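Glycine betaine/carnitine/choline ABC transporter (PDB 3O66) probably binds glycine betaine, carnitine, choline or a related quaternary-ammonium solute as the substrate-binding component of an ABC importer. Local coordinates at residues L30-E33 and K39-P42; A117-K122 and D183-E188; E160-K163 and G167-F170. All coordinates share one frame; numbering follows the deposited sequence.

Contact 1: residues L30-E33 and K39-P42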
loop_
_atom_site.group_PDB
_atom_site.type_symbol
_atom_site.label_atom_id
_atom_site.label_comp_id
_atom_site.label_asym_id
_atom_site.label_seq_id
_atom_site.Cartn_x
_atom_site.Cartn_y
_atom_site.Cartn_z
ATOM N N LEU A 30 5.698 0.148 -18.320
ATOM C CA LEU A 30 5.241 0.946 -19.444
ATOM C C LEU A 30 5.891 2.314 -19.481
ATOM O O LEU A 30 6.178 2.842 -20.555
ATOM C CB LEU A 30 3.702 1.037 -19.490
ATOM C CG LEU A 30 2.939 -0.262 -19.788
ATOM C CD1 LEU A 30 1.485 -0.149 -19.300
ATOM C CD2 LEU A 30 2.981 -0.681 -21.301
ATOM N N LEU A 31 6.134 2.886 -18.304
ATOM C CA LEU A 31 6.707 4.213 -18.243
ATOM C C LEU A 31 8.170 4.149 -18.674
ATOM O O LEU A 31 8.633 5.027 -19.392
ATOM C CB LEU A 31 6.572 4.779 -16.827
ATOM C CG LEU A 31 7.001 6.217 -16.614
ATOM C CD1 LEU A 31 6.290 7.191 -17.547
ATOM C CD2 LEU A 31 6.761 6.577 -15.135
ATOM N N ILE A 32 8.886 3.101 -18.261
ATOM C CA ILE A 32 10.279 2.902 -18.700
ATOM C C ILE A 32 10.333 2.680 -20.210
ATOM O O ILE A 32 11.153 3.295 -20.907
ATOM C CB ILE A 32 10.963 1.767 -17.927
ATOM C CG1 ILE A 32 11.154 2.209 -16.457
ATOM C CG2 ILE A 32 12.282 1.353 -18.599
ATOM C CD1 ILE A 32 11.371 1.041 -15.502
ATOM N N GLU A 33 9.452 1.824 -20.733
ATOM C CA GLU A 33 9.382 1.678 -22.195
ATOM C C GLU A 33 9.180 3.034 -22.859
ATOM O O GLU A 33 9.816 3.341 -23.891
ATOM C CB GLU A 33 8.284 0.707 -22.622
ATOM C CG GLU A 33 8.600 -0.733 -22.272
ATOM C CD GLU A 33 7.503 -1.715 -22.684
ATOM O OE1 GLU A 33 6.878 -1.504 -23.749
ATOM O OE2 GLU A 33 7.287 -2.707 -21.936
ATOM N N LYS A 39 14.005 1.258 -25.840
ATOM C CA LYS A 39 15.367 0.774 -25.602
ATOM C C LYS A 39 15.459 -0.148 -24.380
ATOM O O LYS A 39 16.196 -1.132 -24.385
ATOM C CB LYS A 39 16.321 1.947 -25.452
ATOM C CG LYS A 39 16.615 2.632 -26.763
ATOM C CD LYS A 39 17.153 4.039 -26.544
ATOM C CE LYS A 39 17.747 4.593 -27.828
ATOM N NZ LYS A 39 18.482 5.850 -27.512
ATOM N N ILE A 40 14.699 0.167 -23.337
ATOM C CA ILE A 40 14.580 -0.743 -22.213
ATOM C C ILE A 40 13.135 -1.250 -22.137
ATOM O O ILE A 40 12.199 -0.456 -22.054
ATOM C CB ILE A 40 15.026 -0.065 -20.895
ATOM C CG1 ILE A 40 16.482 0.434 -21.047
ATOM C CG2 ILE A 40 14.846 -1.030 -19.691
ATOM C CD1 ILE A 40 17.034 1.211 -19.848
ATOM N N LYS A 41 12.986 -2.574 -22.155
ATOM C CA LYS A 41 11.688 -3.239 -22.102
ATOM C C LYS A 41 11.679 -4.122 -20.865
ATOM O O LYS A 41 12.092 -5.294 -20.907
ATOM C CB LYS A 41 11.439 -4.078 -23.367
ATOM C CG LYS A 41 11.158 -3.265 -24.617
ATOM C CD LYS A 41 10.965 -4.158 -25.845
ATOM C CE LYS A 41 10.945 -3.343 -27.144
ATOM N NZ LYS A 41 12.269 -3.315 -27.871
ATOM N N PRO A 42 11.218 -3.568 -19.742
ATOM C CA PRO A 42 11.313 -4.357 -18.510
ATOM C C PRO A 42 10.340 -5.540 -18.518
ATOM O O PRO A 42 9.319 -5.501 -19.225
ATOM C CB PRO A 42 10.885 -3.355 -17.434
ATOM C CG PRO A 42 11.147 -2.005 -18.058
ATOM C CD PRO A 42 10.714 -2.208 -19.475
#

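Contact 2: residues A117-K122 and D183-E188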
loop_
_atom_site.group_PDB
_atom_site.type_symbol
_atom_site.label_atom_id
_atom_site.label_comp_id
_atom_site.label_asym_id
_atom_site.label_seq_id
_atom_site.Cartn_x
_atom_site.Cartn_y
_atom_site.Cartn_z
ATOM N N ALA A 117 -6.678 -0.073 8.637
ATOM C CA ALA A 117 -7.390 1.137 8.958
ATOM C C ALA A 117 -8.814 0.774 9.289
ATOM O O ALA A 117 -9.399 -0.111 8.660
ATOM C CB ALA A 117 -7.368 2.114 7.743
ATOM N N PHE A 118 -9.385 1.495 10.244
ATOM C CA PHE A 118 -10.781 1.352 10.601
ATOM C C PHE A 118 -11.610 2.098 9.601
ATOM O O PHE A 118 -11.246 3.196 9.176
ATOM C CB PHE A 118 -11.061 1.883 12.013
ATOM C CG PHE A 118 -10.412 1.057 13.085
ATOM C CD1 PHE A 118 -11.038 -0.089 13.559
ATOM C CD2 PHE A 118 -9.130 1.363 13.533
ATOM C CE1 PHE A 118 -10.421 -0.885 14.531
ATOM C CE2 PHE A 118 -8.490 0.559 14.497
ATOM C CZ PHE A 118 -9.140 -0.565 14.982
HETATM N N MSE A 119 -12.738 1.507 9.232
HETATM C CA MSE A 119 -13.577 2.080 8.182
HETATM C C MSE A 119 -15.034 1.758 8.413
HETATM O O MSE A 119 -15.376 0.751 9.079
HETATM C CB MSE A 119 -13.123 1.670 6.781
HETATM C CG MSE A 119 -13.097 0.144 6.584
HETATM SE SE MSE A 119 -12.299 -0.361 4.878
HETATM C CE MSE A 119 -10.459 0.161 5.304
ATOM N N VAL A 120 -15.877 2.652 7.900
ATOM C CA VAL A 120 -17.329 2.590 8.100
ATOM C C VAL A 120 -18.031 2.936 6.804
ATOM O O VAL A 120 -17.380 3.427 5.859
ATOM C CB VAL A 120 -17.797 3.541 9.231
ATOM C CG1 VAL A 120 -17.136 3.158 10.541
ATOM C CG2 VAL A 120 -17.584 5.079 8.867
ATOM N N THR A 121 -19.340 2.730 6.736
ATOM C CA THR A 121 -20.094 3.210 5.574
ATOM C C THR A 121 -20.286 4.738 5.667
ATOM O O THR A 121 -20.180 5.322 6.756
ATOM C CB THR A 121 -21.498 2.627 5.496
ATOM O OG1 THR A 121 -22.234 3.037 6.672
ATOM C CG2 THR A 121 -21.491 1.051 5.335
ATOM N N LYS A 122 -20.655 5.361 4.552
ATOM C CA LYS A 122 -21.012 6.784 4.559
ATOM C C LYS A 122 -22.209 7.087 5.461
ATOM O O LYS A 122 -22.223 8.115 6.131
ATOM C CB LYS A 122 -21.229 7.315 3.141
ATOM C CG LYS A 122 -22.437 6.739 2.413
ATOM C CD LYS A 122 -22.739 7.526 1.141
ATOM C CE LYS A 122 -23.556 6.686 0.169
ATOM N NZ LYS A 122 -22.971 5.318 0.078
ATOM N N ASP A 183 -17.559 -6.246 2.185
ATOM C CA ASP A 183 -18.942 -6.617 1.904
ATOM C C ASP A 183 -19.782 -6.755 3.183
ATOM O O ASP A 183 -20.963 -6.408 3.191
ATOM C CB ASP A 183 -18.982 -7.887 1.061
ATOM C CG ASP A 183 -18.448 -7.664 -0.338
ATOM O OD1 ASP A 183 -18.859 -6.687 -0.990
ATOM O OD2 ASP A 183 -17.605 -8.454 -0.792
ATOM N N ALA A 184 -19.170 -7.233 4.269
ATOM C CA ALA A 184 -19.872 -7.335 5.555
ATOM C C ALA A 184 -20.265 -5.934 6.076
ATOM O O ALA A 184 -21.342 -5.721 6.655
ATOM C CB ALA A 184 -18.994 -8.093 6.569
ATOM N N LEU A 185 -19.412 -4.962 5.832
ATOM C CA LEU A 185 -19.744 -3.561 6.146
ATOM C C LEU A 185 -20.832 -3.022 5.191
ATOM O O LEU A 185 -21.811 -2.393 5.621
ATOM C CB LEU A 185 -18.464 -2.730 6.081
ATOM C CG LEU A 185 -18.237 -1.414 6.796
ATOM C CD1 LEU A 185 -18.581 -1.454 8.297
ATOM C CD2 LEU A 185 -16.773 -0.962 6.537
ATOM N N ASN A 186 -20.682 -3.311 3.900
ATOM C CA ASN A 186 -21.610 -2.832 2.890
ATOM C C ASN A 186 -23.021 -3.364 3.120
ATOM O O ASN A 186 -24.011 -2.649 2.884
ATOM C CB ASN A 186 -21.116 -3.234 1.508
ATOM C CG ASN A 186 -21.815 -2.481 0.388
ATOM O OD1 ASN A 186 -22.008 -1.274 0.460
ATOM N ND2 ASN A 186 -22.147 -3.190 -0.677
ATOM N N THR A 187 -23.102 -4.603 3.605
ATOM C CA THR A 187 -24.389 -5.272 3.837
ATOM C C THR A 187 -24.913 -5.026 5.247
ATOM O O THR A 187 -25.982 -5.533 5.613
ATOM C CB THR A 187 -24.330 -6.798 3.560
ATOM O OG1 THR A 187 -23.362 -7.421 4.434
ATOM C CG2 THR A 187 -23.994 -7.079 2.069
ATOM N N GLU A 188 -24.172 -4.227 6.023
ATOM C CA GLU A 188 -24.567 -3.829 7.374
ATOM C C GLU A 188 -24.540 -4.992 8.377
ATOM O O GLU A 188 -25.211 -4.926 9.429
ATOM C CB GLU A 188 -25.938 -3.076 7.381
ATOM C CG GLU A 188 -25.920 -1.872 6.414
ATOM C CD GLU A 188 -26.847 -0.743 6.789
ATOM O OE1 GLU A 188 -27.052 -0.491 7.992
ATOM O OE2 GLU A 188 -27.360 -0.072 5.863
#

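Contact 3: residues E160-K163 and G167-F170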
loop_
_atom_site.group_PDB
_atom_site.type_symbol
_atom_site.label_atom_id
_atom_site.label_comp_id
_atom_site.label_asym_id
_atom_site.label_seq_id
_atom_site.Cartn_x
_atom_site.Cartn_y
_atom_site.Cartn_z
ATOM N N GLU A 160 -5.880 -6.185 21.780
ATOM C CA GLU A 160 -5.633 -5.830 23.186
ATOM C C GLU A 160 -4.878 -4.518 23.295
ATOM O O GLU A 160 -5.257 -3.655 24.076
ATOM C CB GLU A 160 -4.913 -6.943 23.980
ATOM C CG GLU A 160 -5.748 -8.215 24.174
ATOM C CD GLU A 160 -7.098 -7.975 24.878
ATOM O OE1 GLU A 160 -7.135 -7.275 25.918
ATOM O OE2 GLU A 160 -8.126 -8.495 24.387
ATOM N N GLY A 161 -3.835 -4.369 22.480
ATOM C CA GLY A 161 -3.040 -3.150 22.445
ATOM C C GLY A 161 -3.834 -1.953 21.955
ATOM O O GLY A 161 -3.646 -0.848 22.447
ATOM N N PHE A 162 -4.727 -2.175 20.987
ATOM C CA PHE A 162 -5.573 -1.111 20.458
ATOM C C PHE A 162 -6.525 -0.580 21.526
ATOM O O PHE A 162 -6.717 0.633 21.631
ATOM C CB PHE A 162 -6.371 -1.583 19.227
ATOM C CG PHE A 162 -7.564 -0.713 18.913
ATOM C CD1 PHE A 162 -7.449 0.372 18.044
ATOM C CD2 PHE A 162 -8.803 -0.961 19.512
ATOM C CE1 PHE A 162 -8.554 1.192 17.782
ATOM C CE2 PHE A 162 -9.919 -0.151 19.248
ATOM C CZ PHE A 162 -9.790 0.925 18.389
ATOM N N LYS A 163 -7.126 -1.492 22.294
ATOM C CA LYS A 163 -8.053 -1.130 23.380
ATOM C C LYS A 163 -7.348 -0.301 24.454
ATOM O O LYS A 163 -7.915 0.661 24.971
ATOM C CB LYS A 163 -8.683 -2.379 24.024
ATOM C CG LYS A 163 -9.694 -3.105 23.141
ATOM C CD LYS A 163 -10.404 -4.212 23.899
ATOM C CE LYS A 163 -9.554 -5.459 24.045
ATOM N NZ LYS A 163 -10.302 -6.488 24.809
ATOM N N GLY A 167 -8.536 3.399 24.310
ATOM C CA GLY A 167 -9.338 3.607 25.522
ATOM C C GLY A 167 -10.815 3.285 25.381
ATOM O O GLY A 167 -11.642 3.785 26.149
ATOM N N PHE A 168 -11.156 2.442 24.408
ATOM C CA PHE A 168 -12.533 1.968 24.255
ATOM C C PHE A 168 -12.598 0.570 23.621
ATOM O O PHE A 168 -11.593 0.059 23.112
ATOM C CB PHE A 168 -13.395 2.986 23.490
ATOM C CG PHE A 168 -12.927 3.267 22.081
ATOM C CD1 PHE A 168 -13.290 2.421 21.029
ATOM C CD2 PHE A 168 -12.158 4.392 21.801
ATOM C CE1 PHE A 168 -12.868 2.679 19.726
ATOM C CE2 PHE A 168 -11.736 4.671 20.480
ATOM C CZ PHE A 168 -12.075 3.807 19.453
ATOM N N ASP A 169 -13.768 -0.060 23.692
ATOM C CA ASP A 169 -13.931 -1.352 23.049
ATOM C C ASP A 169 -15.290 -1.505 22.384
ATOM O O ASP A 169 -16.156 -0.632 22.495
ATOM C CB ASP A 169 -13.529 -2.527 23.974
ATOM C CG ASP A 169 -14.619 -2.957 24.939
ATOM O OD1 ASP A 169 -15.548 -2.178 25.233
ATOM O OD2 ASP A 169 -14.522 -4.118 25.429
ATOM N N PHE A 170 -15.451 -2.586 21.652
ATOM C CA PHE A 170 -16.623 -2.736 20.838
ATOM C C PHE A 170 -17.653 -3.639 21.471
ATOM O O PHE A 170 -17.317 -4.546 22.235
ATOM C CB PHE A 170 -16.217 -3.204 19.449
ATOM C CG PHE A 170 -15.604 -2.118 18.620
ATOM C CD1 PHE A 170 -16.410 -1.303 17.817
ATOM C CD2 PHE A 170 -14.238 -1.872 18.675
ATOM C CE1 PHE A 170 -15.852 -0.287 17.065
ATOM C CE2 PHE A 170 -13.676 -0.855 17.928
ATOM C CZ PHE A 170 -14.475 -0.069 17.124
#

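Contact 1: residues L30-E33 and K39-P42
Ile32 and Pro42 make the tightest apolar contact between helix 19-35 and the loop that follows it, with Ile32 CG2 lying 3.6 Å from Pro42 CG. The same methyl also meets Ile40 CG2 at 3.7 Å, so a single branch of Ile32 serves two residues of the returning chain. The first torsion explains this reach: CG1 is folded back beside the backbone N (chi1 -68°), which leaves CG2 extended on the far side of CB from that nitrogen. Ile32 CD1 is a more distant neighbour of the proline ring, 4.0 Å from Pro42 CG.

Glu33 contributes through its aliphatic part. Its CG passes 3.8 Å from Pro42 CD and 4.0 Å from Lys41 CA, so the methylene runs obliquely over the Lys41-Pro42 junction. Its carboxylate is engaged elsewhere, OE2 forming a salt bridge with Arg29 one turn back on the helix. Lys41 likewise sends NZ to Gly38 O, and the two charged ends do not pair with each other.

Between the backbones, Glu33 CA donates a CA-H...O contact to Ile40 O at 3.5 Å, with an angle of 146° at the hydrogen. Conventional bonding is relayed by Thr36 OG1, which bonds to both Ile32 O and Ile40 N and thereby ties the end of the helix to the loop.

Ile32 is further covered by Leu237 and Thr240 of helix 236-242, while Val11 touches both Ile40 and Pro42. The loop delivers the chain from helix 19-35 into strand 43-48, parallel and adjacent to strand 12-16; this is the helix-to-strand return of a beta-alpha-beta crossover in an alpha/beta lobe of a periplasmic-binding-protein fold.

Contact 2: residues A117-K122 and D183-E188
Leu185 projects from helix 181-186 onto strand 116-120 and takes part in every close contact here. Its CD2 methyl makes a methyl-to-carbonyl approach of 3.4 Å to Met119 O. The apolar contact is separate, the same CD2 lying 3.8 Å from Met119 CG at the base of this selenomethionine side chain. Leu185 CD2 also lies 3.9 Å from Val120 CA. With CG turned opposite the backbone N (chi1 -156°), the leucine reaches across to the strand, where Ala193 of the neighbouring strand 192-196 also touches it.

A second methyl-to-carbonyl contact comes from Thr121, whose CG2 lies 3.5 Å from Leu185 O. The other branch of Thr121 is committed to its own chain, since OG1 caps the N of Thr124 from the N-cap position of helix 122-128.

Polar bonds within 183-188 close off the end of the helix. Asp183 O accepts from Thr187 N and, at 2.9 Å, from Thr187 OG1, the two donors arriving from opposite faces of the carbonyl plane. Leu185 O, besides meeting the threonine methyl, takes a bond from Glu188 N at 3.0 Å. Glu188 has a positive phi of 69° and closes the helix in a Schellman motif.

A helix C-terminus thus packs on an inner strand of the mixed sheet, antiparallel to 192-196, as in the alpha/beta lobes of type II periplasmic-binding proteins.

Contact 3: residues E160-K163 and G167-F170
Phe162 turns the edge of its ring toward the face of Phe168 in an offset edge-to-face pair, with planes at 89° and ring centroids 5.6 Å apart. Phe162 CZ comes to 3.8 Å from Phe168 CE1 and equally near Phe168 CZ. Phe170 joins from the same loop: its ring edge meets Phe162, CE2 to CE2, at 4.0 Å. Phe162 can reach both because its CG swings opposite the backbone N (chi1 161°), carrying the ring off the helix toward the loop.

Lys163 lies over the loop backbone instead. Its CG is 3.7 Å from Phe168 O, a buried carbonyl oxygen for which the model offers no partner, and CD packs 3.6 Å from Asp169 CB. A bend farther along the chain brings NZ to Glu160 OE2, a 3.0 Å salt bridge approached from above the carboxylate plane. Asp169 OD2 remains 4.9 Å from NZ, close enough perhaps to add electrostatic attraction without contact.

The backbone link is Gly167 N to Lys163 O, 2.9 Å and bent to 141° at the hydrogen. Gly167 leaves the helix with positive phi, a conformation that glycine adopts readily.

Beyond the pair, Tyr159 OH bonds to Phe170 N, and Ser140 OG to Asp169 O. Phe162 also meets the ring of Phe118, so helix 159-166 packs through Phe162 on strand 116-120, and the loop goes on into strand 172-176, outermost in this sheet.

In the fold
Contact 1 comes first along the chain and flanks the sheet containing strands 12-16 and 43-48; across the chain's centre, contact 2 includes a strand of the other five-stranded sheet and contact 3 lies beside it. Contact 1 is about 40 Å from contact 2 and 48 Å from contact 3, centre to centre. The latter two have centres 19 Å apart and touch directly, Phe118 CE2 lying 3.3 Å from Phe162 CE1. Contact 3 occurs between the two segments of contact 2. Met119 CG and backbone meet Leu185 of helix 181-186 on one face of strand 116-120, while the Phe118 ring meets helix 159-166 on the other. The separation is consistent with this family's two-lobed build, whose ligand is expected between the lobes.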